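Local coordinates for protein-glutamine gamma-glutamyltransferase 2 (Pagrus major, PDB 1G0D), which probably catalyses the calcium-dependent cross-linking of peptide-bound glutamine to lysine and other primary amines, releasing ammonia, at residues Glu57-Leu62 and Glu67-Val72; Gly270-Phe275 and Ser327-His332; Leu544-Tyr549 and Leu611-Lys616. All coordinates share one frame; numbering follows the deposited sequence.

Contact 1. Residues Glu57-Leu62 and Glu67-Val72; sequences ELVLHL and EVVIKV
Leu60 reaches diagonally across to Val72, its CD1 lying 3.4 Å from Val72 CG2. With CG anti to its own carbonyl carbon (chi1 -66°), Leu60 keeps CB 4.0 Å from Ile70 CB while the branch carries on to the valine. Leu62 and Val68 meet through their CB atoms on the same face, where Trp82 touches Leu60, Ile70 and Val72, and where Leu110 and Phe130 also pack on Leu60. The face bearing Val59, His61 and Val69 makes fewer side-chain contacts across the hairpin: Val59 CG2 meets Val69 CG1, and the His61 ring lies alongside Val69, ND1 3.4 Å from Val69 CG2. Between these faces runs the ladder of an antiparallel beta hairpin, strands 55-62 and 68-72, whose segment axes make an angle of 160°. Leu60 and Ile70 form a hydrogen-bonded pair, in which Ile70 N reaches Leu60 O at 2.8 Å on a bent path of 151° about the hydrogen. Leu62 N to Val68 O, 2.7 Å, continues the ladder toward the turn. Near the turn two residues, Glu67 and Val68, stand opposite the single Leu62, a classic beta bulge. Polar groups lie at the margins: His61 ND1 is bonded to Asp66 OD2, Glu67 pairs with Arg65, and at the far end Glu57 forms a salt bridge with Lys74, close to a water that accepts from Leu58 N at 2.9 Å.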
loop_
_atom_site.group_PDB
_atom_site.type_symbol
_atom_site.label_atom_id
_atom_site.label_comp_id
_atom_site.label_asym_id
_atom_site.label_seq_id
_atom_site.Cartn_x
_atom_site.Cartn_y
_atom_site.Cartn_z
ATOM N N GLU A 57 -15.737 41.702 -6.019
ATOM C CA GLU A 57 -15.506 40.798 -7.132
ATOM C C GLU A 57 -14.497 39.755 -6.650
ATOM O O GLU A 57 -13.531 40.084 -5.955
ATOM C CB GLU A 57 -14.930 41.585 -8.297
ATOM C CG GLU A 57 -15.196 40.971 -9.613
ATOM C CD GLU A 57 -16.619 41.188 -10.020
ATOM O OE1 GLU A 57 -16.968 42.345 -10.312
ATOM O OE2 GLU A 57 -17.396 40.208 -10.041
ATOM N N LEU A 58 -14.713 38.495 -7.005
ATOM C CA LEU A 58 -13.791 37.439 -6.564
ATOM C C LEU A 58 -13.255 36.587 -7.705
ATOM O O LEU A 58 -14.025 36.038 -8.497
ATOM C CB LEU A 58 -14.479 36.504 -5.553
ATOM C CG LEU A 58 -14.283 36.778 -4.057
ATOM C CD1 LEU A 58 -14.936 38.105 -3.744
ATOM C CD2 LEU A 58 -14.879 35.665 -3.199
ATOM N N VAL A 59 -11.936 36.475 -7.793
ATOM C CA VAL A 59 -11.361 35.620 -8.813
ATOM C C VAL A 59 -10.288 34.714 -8.226
ATOM O O VAL A 59 -9.469 35.135 -7.410
ATOM C CB VAL A 59 -10.841 36.432 -10.020
ATOM C CG1 VAL A 59 -10.618 37.830 -9.620
ATOM C CG2 VAL A 59 -9.603 35.792 -10.606
ATOM N N LEU A 60 -10.337 33.452 -8.644
ATOM C CA LEU A 60 -9.428 32.428 -8.183
ATOM C C LEU A 60 -8.295 32.145 -9.153
ATOM O O LEU A 60 -8.481 32.192 -10.355
ATOM C CB LEU A 60 -10.216 31.151 -7.969
ATOM C CG LEU A 60 -11.279 31.083 -6.875
ATOM C CD1 LEU A 60 -12.206 29.938 -7.165
ATOM C CD2 LEU A 60 -10.611 30.864 -5.536
ATOM N N HIS A 61 -7.118 31.828 -8.635
ATOM C CA HIS A 61 -5.968 31.527 -9.496
ATOM C C HIS A 61 -5.354 30.203 -9.091
ATOM O O HIS A 61 -5.092 29.945 -7.911
ATOM C CB HIS A 61 -4.890 32.617 -9.415
ATOM C CG HIS A 61 -5.411 33.996 -9.662
ATOM N ND1 HIS A 61 -5.468 34.552 -10.923
ATOM C CD2 HIS A 61 -5.985 34.899 -8.829
ATOM C CE1 HIS A 61 -6.060 35.729 -10.859
ATOM N NE2 HIS A 61 -6.383 35.964 -9.598
ATOM N N LEU A 62 -5.127 29.371 -10.095
ATOM C CA LEU A 62 -4.546 28.042 -9.922
ATOM C C LEU A 62 -3.304 27.911 -10.828
ATOM O O LEU A 62 -3.315 28.369 -11.974
ATOM C CB LEU A 62 -5.581 26.968 -10.318
ATOM C CG LEU A 62 -6.145 25.957 -9.302
ATOM C CD1 LEU A 62 -6.674 24.761 -10.053
ATOM C CD2 LEU A 62 -5.090 25.517 -8.301
ATOM N N GLU A 67 -2.039 29.058 -14.793
ATOM C CA GLU A 67 -2.498 28.136 -15.810
ATOM C C GLU A 67 -4.053 28.164 -15.808
ATOM O O GLU A 67 -4.708 27.966 -16.844
ATOM C CB GLU A 67 -1.959 26.724 -15.486
ATOM C CG GLU A 67 -0.493 26.484 -15.862
ATOM C CD GLU A 67 0.474 26.655 -14.690
ATOM O OE1 GLU A 67 1.344 25.782 -14.470
ATOM O OE2 GLU A 67 0.374 27.670 -13.978
ATOM N N VAL A 68 -4.664 28.392 -14.653
ATOM C CA VAL A 68 -6.119 28.456 -14.629
ATOM C C VAL A 68 -6.668 29.559 -13.703
ATOM O O VAL A 68 -6.214 29.747 -12.584
ATOM C CB VAL A 68 -6.716 27.060 -14.279
ATOM C CG1 VAL A 68 -8.210 27.150 -14.108
ATOM C CG2 VAL A 68 -6.405 26.084 -15.424
ATOM N N VAL A 69 -7.613 30.339 -14.213
ATOM C CA VAL A 69 -8.229 31.397 -13.430
ATOM C C VAL A 69 -9.771 31.361 -13.472
ATOM O O VAL A 69 -10.400 31.401 -14.526
ATOM C CB VAL A 69 -7.708 32.775 -13.913
ATOM C CG1 VAL A 69 -8.416 33.922 -13.137
ATOM C CG2 VAL A 69 -6.189 32.787 -13.734
ATOM N N ILE A 70 -10.369 31.322 -12.283
ATOM C CA ILE A 70 -11.796 31.230 -12.178
ATOM C C ILE A 70 -12.376 32.483 -11.580
ATOM O O ILE A 70 -11.947 32.911 -10.516
ATOM C CB ILE A 70 -12.149 30.039 -11.271
ATOM C CG1 ILE A 70 -11.495 28.781 -11.829
ATOM C CG2 ILE A 70 -13.637 29.848 -11.185
ATOM C CD1 ILE A 70 -11.472 27.606 -10.877
ATOM N N LYS A 71 -13.347 33.073 -12.265
ATOM C CA LYS A 71 -14.029 34.252 -11.733
ATOM C C LYS A 71 -15.243 33.694 -11.022
ATOM O O LYS A 71 -16.130 33.158 -11.667
ATOM C CB LYS A 71 -14.472 35.196 -12.856
ATOM C CG LYS A 71 -13.293 35.933 -13.503
ATOM C CD LYS A 71 -13.674 36.764 -14.745
ATOM C CE LYS A 71 -13.160 36.165 -16.074
ATOM N NZ LYS A 71 -11.706 35.785 -16.055
ATOM N N VAL A 72 -15.268 33.787 -9.699
ATOM C CA VAL A 72 -16.377 33.278 -8.908
ATOM C C VAL A 72 -17.696 34.119 -8.977
ATOM O O VAL A 72 -17.696 35.331 -8.708
ATOM C CB VAL A 72 -15.898 33.131 -7.453
ATOM C CG1 VAL A 72 -16.991 32.605 -6.576
ATOM C CG2 VAL A 72 -14.734 32.187 -7.416
HETATM O O HOH W 1 -17.085 37.653 -8.367
#

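Contact 2. Residues Gly270-Phe275 and Ser327-His332; sequences GQCWVF and SSWNFH
Cys272 points its CB at the imidazole of His332, meeting the ring edge in its plane, with CB 3.3 Å from His332 ND1. One bond further on, SG lies between the backbone N and carbonyl carbon of its own residue (chi1 79°), which brings it 3.2 Å from His332 ND1, again at the ring edge. The sulfur also sits at the edge of the Trp329 indole, 4.1 Å from CZ3, and obliquely to the Phe331 ring, 5.5 Å from its centroid. Cys272 and His332 belong to the papain-like Cys-His-Asp triad of transglutaminases: the cysteine opens helix 272-286 directly after the N-cap residue Gln271, and the histidine comes from strand 329-339. His332 has CG anti to the backbone N (chi1 171°), and NE2 is hydrogen-bonded to Asp355, which helps to hold the ring in this rotation. Were His332 an alanine, the Cys272 sulfur would probably lose its imidazole neighbour and Asp355 this partner. Beside the triad, Trp273 CE3 lies 3.8 Å from Phe331 CZ, approaching the phenyl at its edge. Tyr515 stacks on Phe331, meets Trp273 edge-to-face, and its OH accepts a weak hydrogen bond from Cys272 N.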
loop_
_atom_site.group_PDB
_atom_site.type_symbol
_atom_site.label_atom_id
_atom_site.label_comp_id
_atom_site.label_asym_id
_atom_site.label_seq_id
_atom_site.Cartn_x
_atom_site.Cartn_y
_atom_site.Cartn_z
ATOM N N GLY A 270 12.458 0.379 -2.712
ATOM C CA GLY A 270 11.153 -0.064 -2.294
ATOM C C GLY A 270 10.799 -1.392 -2.946
ATOM O O GLY A 270 11.451 -1.840 -3.900
ATOM N N GLN A 271 9.780 -2.043 -2.390
ATOM C CA GLN A 271 9.249 -3.292 -2.930
ATOM C C GLN A 271 7.712 -3.145 -2.962
ATOM O O GLN A 271 7.190 -2.195 -2.382
ATOM C CB GLN A 271 9.719 -4.474 -2.090
ATOM C CG GLN A 271 10.956 -5.076 -2.709
ATOM C CD GLN A 271 11.848 -5.828 -1.735
ATOM O OE1 GLN A 271 11.414 -6.293 -0.659
ATOM N NE2 GLN A 271 13.114 -5.960 -2.117
ATOM N N CYS A 272 6.988 -4.064 -3.609
ATOM C CA CYS A 272 5.543 -3.909 -3.746
ATOM C C CYS A 272 4.707 -3.382 -2.586
ATOM O O CYS A 272 3.957 -2.430 -2.802
ATOM C CB CYS A 272 4.903 -5.158 -4.353
ATOM S SG CYS A 272 4.644 -6.490 -3.273
ATOM N N TRP A 273 4.813 -3.917 -1.376
ATOM C CA TRP A 273 3.996 -3.365 -0.272
ATOM C C TRP A 273 4.416 -1.938 0.184
ATOM O O TRP A 273 3.605 -1.216 0.769
ATOM C CB TRP A 273 3.955 -4.316 0.943
ATOM C CG TRP A 273 5.193 -4.258 1.697
ATOM C CD1 TRP A 273 5.493 -3.408 2.720
ATOM C CD2 TRP A 273 6.392 -4.973 1.400
ATOM N NE1 TRP A 273 6.808 -3.540 3.071
ATOM C CE2 TRP A 273 7.388 -4.497 2.272
ATOM C CE3 TRP A 273 6.725 -5.970 0.475
ATOM C CZ2 TRP A 273 8.700 -4.986 2.247
ATOM C CZ3 TRP A 273 8.012 -6.450 0.449
ATOM C CH2 TRP A 273 8.986 -5.959 1.328
ATOM N N VAL A 274 5.664 -1.525 -0.060
ATOM C CA VAL A 274 6.103 -0.164 0.290
ATOM C C VAL A 274 5.551 0.890 -0.710
ATOM O O VAL A 274 5.346 2.057 -0.345
ATOM C CB VAL A 274 7.636 -0.046 0.275
ATOM C CG1 VAL A 274 8.030 1.344 0.633
ATOM C CG2 VAL A 274 8.230 -0.953 1.253
ATOM N N PHE A 275 5.322 0.468 -1.962
ATOM C CA PHE A 275 4.773 1.312 -3.038
ATOM C C PHE A 275 3.296 1.505 -2.724
ATOM O O PHE A 275 2.761 2.586 -2.875
ATOM C CB PHE A 275 4.780 0.610 -4.409
ATOM C CG PHE A 275 6.129 0.326 -4.966
ATOM C CD1 PHE A 275 7.244 1.043 -4.548
ATOM C CD2 PHE A 275 6.297 -0.758 -5.840
ATOM C CE1 PHE A 275 8.511 0.675 -4.967
ATOM C CE2 PHE A 275 7.564 -1.152 -6.278
ATOM C CZ PHE A 275 8.674 -0.437 -5.839
ATOM N N SER A 327 7.672 -19.218 -10.299
ATOM C CA SER A 327 6.251 -18.952 -10.341
ATOM C C SER A 327 5.734 -17.845 -9.419
ATOM O O SER A 327 6.444 -16.872 -9.084
ATOM C CB SER A 327 5.485 -20.234 -10.048
ATOM O OG SER A 327 4.441 -20.386 -10.976
ATOM N N SER A 328 4.472 -18.023 -9.036
ATOM C CA SER A 328 3.733 -17.085 -8.216
ATOM C C SER A 328 4.417 -16.591 -6.981
ATOM O O SER A 328 5.048 -17.359 -6.257
ATOM C CB SER A 328 2.392 -17.699 -7.829
ATOM O OG SER A 328 1.690 -18.149 -8.988
ATOM N N TRP A 329 4.266 -15.293 -6.740
ATOM C CA TRP A 329 4.841 -14.634 -5.574
ATOM C C TRP A 329 4.187 -15.132 -4.287
ATOM O O TRP A 329 3.027 -15.559 -4.314
ATOM C CB TRP A 329 4.614 -13.134 -5.699
ATOM C CG TRP A 329 5.367 -12.492 -6.810
ATOM C CD1 TRP A 329 5.850 -13.094 -7.948
ATOM C CD2 TRP A 329 5.735 -11.101 -6.896
ATOM N NE1 TRP A 329 6.495 -12.153 -8.735
ATOM C CE2 TRP A 329 6.437 -10.930 -8.112
ATOM C CE3 TRP A 329 5.542 -9.986 -6.064
ATOM C CZ2 TRP A 329 6.941 -9.672 -8.508
ATOM C CZ3 TRP A 329 6.045 -8.740 -6.464
ATOM C CH2 TRP A 329 6.730 -8.597 -7.669
ATOM N N ASN A 330 4.898 -15.065 -3.157
ATOM C CA ASN A 330 4.309 -15.520 -1.889
ATOM C C ASN A 330 3.091 -14.630 -1.561
ATOM O O ASN A 330 2.094 -15.081 -0.969
ATOM C CB ASN A 330 5.328 -15.444 -0.753
ATOM C CG ASN A 330 6.324 -16.595 -0.767
ATOM O OD1 ASN A 330 6.341 -17.424 -1.690
ATOM N ND2 ASN A 330 7.169 -16.645 0.256
ATOM N N PHE A 331 3.190 -13.359 -1.942
ATOM C CA PHE A 331 2.108 -12.390 -1.760
ATOM C C PHE A 331 2.477 -11.186 -2.583
ATOM O O PHE A 331 3.600 -11.052 -3.045
ATOM C CB PHE A 331 1.902 -11.994 -0.276
ATOM C CG PHE A 331 2.943 -11.043 0.264
ATOM C CD1 PHE A 331 4.062 -11.521 0.958
ATOM C CD2 PHE A 331 2.835 -9.681 0.048
ATOM C CE1 PHE A 331 5.065 -10.651 1.421
ATOM C CE2 PHE A 331 3.839 -8.793 0.510
ATOM C CZ PHE A 331 4.955 -9.282 1.197
ATOM N N HIS A 332 1.514 -10.326 -2.807
ATOM C CA HIS A 332 1.765 -9.125 -3.562
ATOM C C HIS A 332 0.708 -8.147 -3.140
ATOM O O HIS A 332 -0.461 -8.507 -3.016
ATOM C CB HIS A 332 1.644 -9.371 -5.058
ATOM C CG HIS A 332 1.695 -8.114 -5.867
ATOM N ND1 HIS A 332 2.654 -7.143 -5.662
ATOM C CD2 HIS A 332 0.938 -7.687 -6.910
ATOM C CE1 HIS A 332 2.489 -6.170 -6.548
ATOM N NE2 HIS A 332 1.458 -6.478 -7.317
#

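Contact 3. Residues Leu544-Tyr549 and Leu611-Lys616; sequences LHYDDY and LPVPLK
The nearest CA atoms across this contact, those of Tyr546 and Leu611, are 9.5 Å apart, so side chains must span the gap. Residues 546-549 form one short helical turn with His545 at the N-cap, and His545 O accepts from both Asp548 N (3.0 Å) and Tyr549 N. Residues 611-614 run as an irregular loop into a short strand near 615-616 with few firm bonds. From the turn, Tyr546 extends with CG anti to its backbone N (chi1 179°), and its phenol end crosses Leu611 at about a right angle: OH lies 3.7 Å from Leu611 CG and 3.9 Å from Leu611 CD2. Val613 CG2 is a looser neighbour, 4.2 Å from the same OH, and Pro612 CD is 4.5 Å from Tyr546 CE2, the ring carbon beside CZ. The hydroxyl itself is satisfied by Arg669, whose NH2 is hydrogen-bonded to it and which also touches Val613. On its own side Tyr549 CZ lies in plane at the Tyr546 ring edge, and Phe484 meets that ring edge-to-face. The packing thus joins the turn that follows strand 536-544 to the C-terminal Ig-like domain, where Asn609 bonds to the backbone of Leu611 and Val613, and strand 615-616 pairs with strand 638-639.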
loop_
_atom_site.group_PDB
_atom_site.type_symbol
_atom_site.label_atom_id
_atom_site.label_comp_id
_atom_site.label_asym_id
_atom_site.label_seq_id
_atom_site.Cartn_x
_atom_site.Cartn_y
_atom_site.Cartn_z
ATOM N N LEU A 544 16.195 -29.110 8.659
ATOM C CA LEU A 544 16.904 -27.943 8.160
ATOM C C LEU A 544 17.688 -27.375 9.352
ATOM O O LEU A 544 17.167 -27.368 10.472
ATOM C CB LEU A 544 15.893 -26.936 7.623
ATOM C CG LEU A 544 15.340 -27.127 6.208
ATOM C CD1 LEU A 544 16.432 -27.489 5.238
ATOM C CD2 LEU A 544 14.315 -28.195 6.237
ATOM N N HIS A 545 18.927 -26.918 9.109
ATOM C CA HIS A 545 19.812 -26.387 10.163
ATOM C C HIS A 545 20.257 -24.963 9.934
ATOM O O HIS A 545 20.525 -24.555 8.813
ATOM C CB HIS A 545 21.079 -27.219 10.283
ATOM C CG HIS A 545 20.823 -28.660 10.552
ATOM N ND1 HIS A 545 20.583 -29.572 9.546
ATOM C CD2 HIS A 545 20.782 -29.356 11.710
ATOM C CE1 HIS A 545 20.408 -30.768 10.074
ATOM N NE2 HIS A 545 20.525 -30.665 11.386
ATOM N N TYR A 546 20.405 -24.231 11.021
ATOM C CA TYR A 546 20.780 -22.853 10.916
ATOM C C TYR A 546 22.008 -22.577 10.105
ATOM O O TYR A 546 21.941 -21.818 9.153
ATOM C CB TYR A 546 20.958 -22.238 12.291
ATOM C CG TYR A 546 21.370 -20.798 12.203
ATOM C CD1 TYR A 546 20.539 -19.851 11.608
ATOM C CD2 TYR A 546 22.590 -20.369 12.716
ATOM C CE1 TYR A 546 20.910 -18.514 11.526
ATOM C CE2 TYR A 546 22.978 -19.015 12.636
ATOM C CZ TYR A 546 22.130 -18.102 12.039
ATOM O OH TYR A 546 22.507 -16.787 11.930
ATOM N N ASP A 547 23.128 -23.187 10.465
ATOM C CA ASP A 547 24.392 -22.926 9.766
ATOM C C ASP A 547 24.356 -23.287 8.301
ATOM O O ASP A 547 25.250 -22.916 7.549
ATOM C CB ASP A 547 25.542 -23.651 10.447
ATOM C CG ASP A 547 25.073 -24.840 11.253
ATOM O OD1 ASP A 547 25.286 -25.994 10.806
ATOM O OD2 ASP A 547 24.483 -24.615 12.337
ATOM N N ASP A 548 23.319 -24.007 7.900
ATOM C CA ASP A 548 23.149 -24.379 6.507
ATOM C C ASP A 548 22.329 -23.273 5.842
ATOM O O ASP A 548 22.765 -22.658 4.871
ATOM C CB ASP A 548 22.373 -25.700 6.377
ATOM C CG ASP A 548 23.230 -26.948 6.653
ATOM O OD1 ASP A 548 24.475 -26.876 6.539
ATOM O OD2 ASP A 548 22.631 -28.007 6.983
ATOM N N TYR A 549 21.140 -23.009 6.372
ATOM C CA TYR A 549 20.294 -21.990 5.761
ATOM C C TYR A 549 20.642 -20.542 5.983
ATOM O O TYR A 549 20.039 -19.712 5.329
ATOM C CB TYR A 549 18.778 -22.209 6.043
ATOM C CG TYR A 549 18.265 -21.933 7.448
ATOM C CD1 TYR A 549 18.380 -20.668 8.032
ATOM C CD2 TYR A 549 17.728 -22.965 8.212
ATOM C CE1 TYR A 549 17.990 -20.447 9.333
ATOM C CE2 TYR A 549 17.338 -22.756 9.519
ATOM C CZ TYR A 549 17.480 -21.498 10.079
ATOM O OH TYR A 549 17.163 -21.328 11.419
ATOM N N LEU A 611 19.963 -15.405 18.131
ATOM C CA LEU A 611 21.099 -15.881 17.374
ATOM C C LEU A 611 22.304 -16.178 18.272
ATOM O O LEU A 611 22.662 -15.401 19.155
ATOM C CB LEU A 611 21.479 -14.826 16.338
ATOM C CG LEU A 611 21.062 -15.064 14.900
ATOM C CD1 LEU A 611 19.630 -15.469 14.825
ATOM C CD2 LEU A 611 21.359 -13.811 14.114
ATOM N N PRO A 612 22.941 -17.327 18.054
ATOM C CA PRO A 612 24.108 -17.677 18.857
ATOM C C PRO A 612 25.312 -16.952 18.243
ATOM O O PRO A 612 26.430 -17.455 18.232
ATOM C CB PRO A 612 24.194 -19.190 18.705
ATOM C CG PRO A 612 23.624 -19.445 17.321
ATOM C CD PRO A 612 22.619 -18.358 17.050
ATOM N N VAL A 613 25.061 -15.755 17.729
ATOM C CA VAL A 613 26.085 -14.944 17.098
ATOM C C VAL A 613 25.889 -13.544 17.611
ATOM O O VAL A 613 24.789 -13.170 17.968
ATOM C CB VAL A 613 25.877 -14.848 15.570
ATOM C CG1 VAL A 613 27.196 -14.667 14.878
ATOM C CG2 VAL A 613 25.164 -16.072 15.050
ATOM N N PRO A 614 26.953 -12.749 17.679
ATOM C CA PRO A 614 26.696 -11.394 18.164
ATOM C C PRO A 614 26.149 -10.609 16.948
ATOM O O PRO A 614 26.501 -10.932 15.815
ATOM C CB PRO A 614 28.087 -10.906 18.570
ATOM C CG PRO A 614 28.982 -11.553 17.548
ATOM C CD PRO A 614 28.382 -12.953 17.371
ATOM N N LEU A 615 25.283 -9.617 17.162
ATOM C CA LEU A 615 24.780 -8.806 16.047
ATOM C C LEU A 615 25.370 -7.447 16.276
ATOM O O LEU A 615 25.407 -6.948 17.391
ATOM C CB LEU A 615 23.258 -8.679 16.060
ATOM C CG LEU A 615 22.434 -9.445 17.104
ATOM C CD1 LEU A 615 21.056 -8.865 17.139
ATOM C CD2 LEU A 615 22.367 -10.900 16.742
ATOM N N LYS A 616 25.882 -6.841 15.241
ATOM C CA LYS A 616 26.422 -5.535 15.467
ATOM C C LYS A 616 25.810 -4.642 14.441
ATOM O O LYS A 616 25.264 -5.110 13.446
ATOM C CB LYS A 616 27.949 -5.530 15.378
ATOM C CG LYS A 616 28.552 -6.511 14.392
ATOM C CD LYS A 616 30.067 -6.276 14.267
ATOM C CE LYS A 616 30.856 -7.589 14.056
ATOM N NZ LYS A 616 30.706 -8.582 15.188
#

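Overall arrangement
The three contacts follow one another along the chain without touching. Contact 2 is the catalytic one, its centre about 10 Å from the centre of the chain, whereas contacts 1 and 3 lie on opposite sides of that centre, with their own centres about 65 Å apart. Contact 1, a hairpin in the N-terminal family region, lies away from the annotated sites, its nearest atoms about 25 Å from contact 2. Contact 3 is nearer to the active site, its nearest atoms about 14 Å from those of contact 2, and the Tyr546 side chain is about 10 Å from that of Pro482, part of a GTP site inferred by similarity.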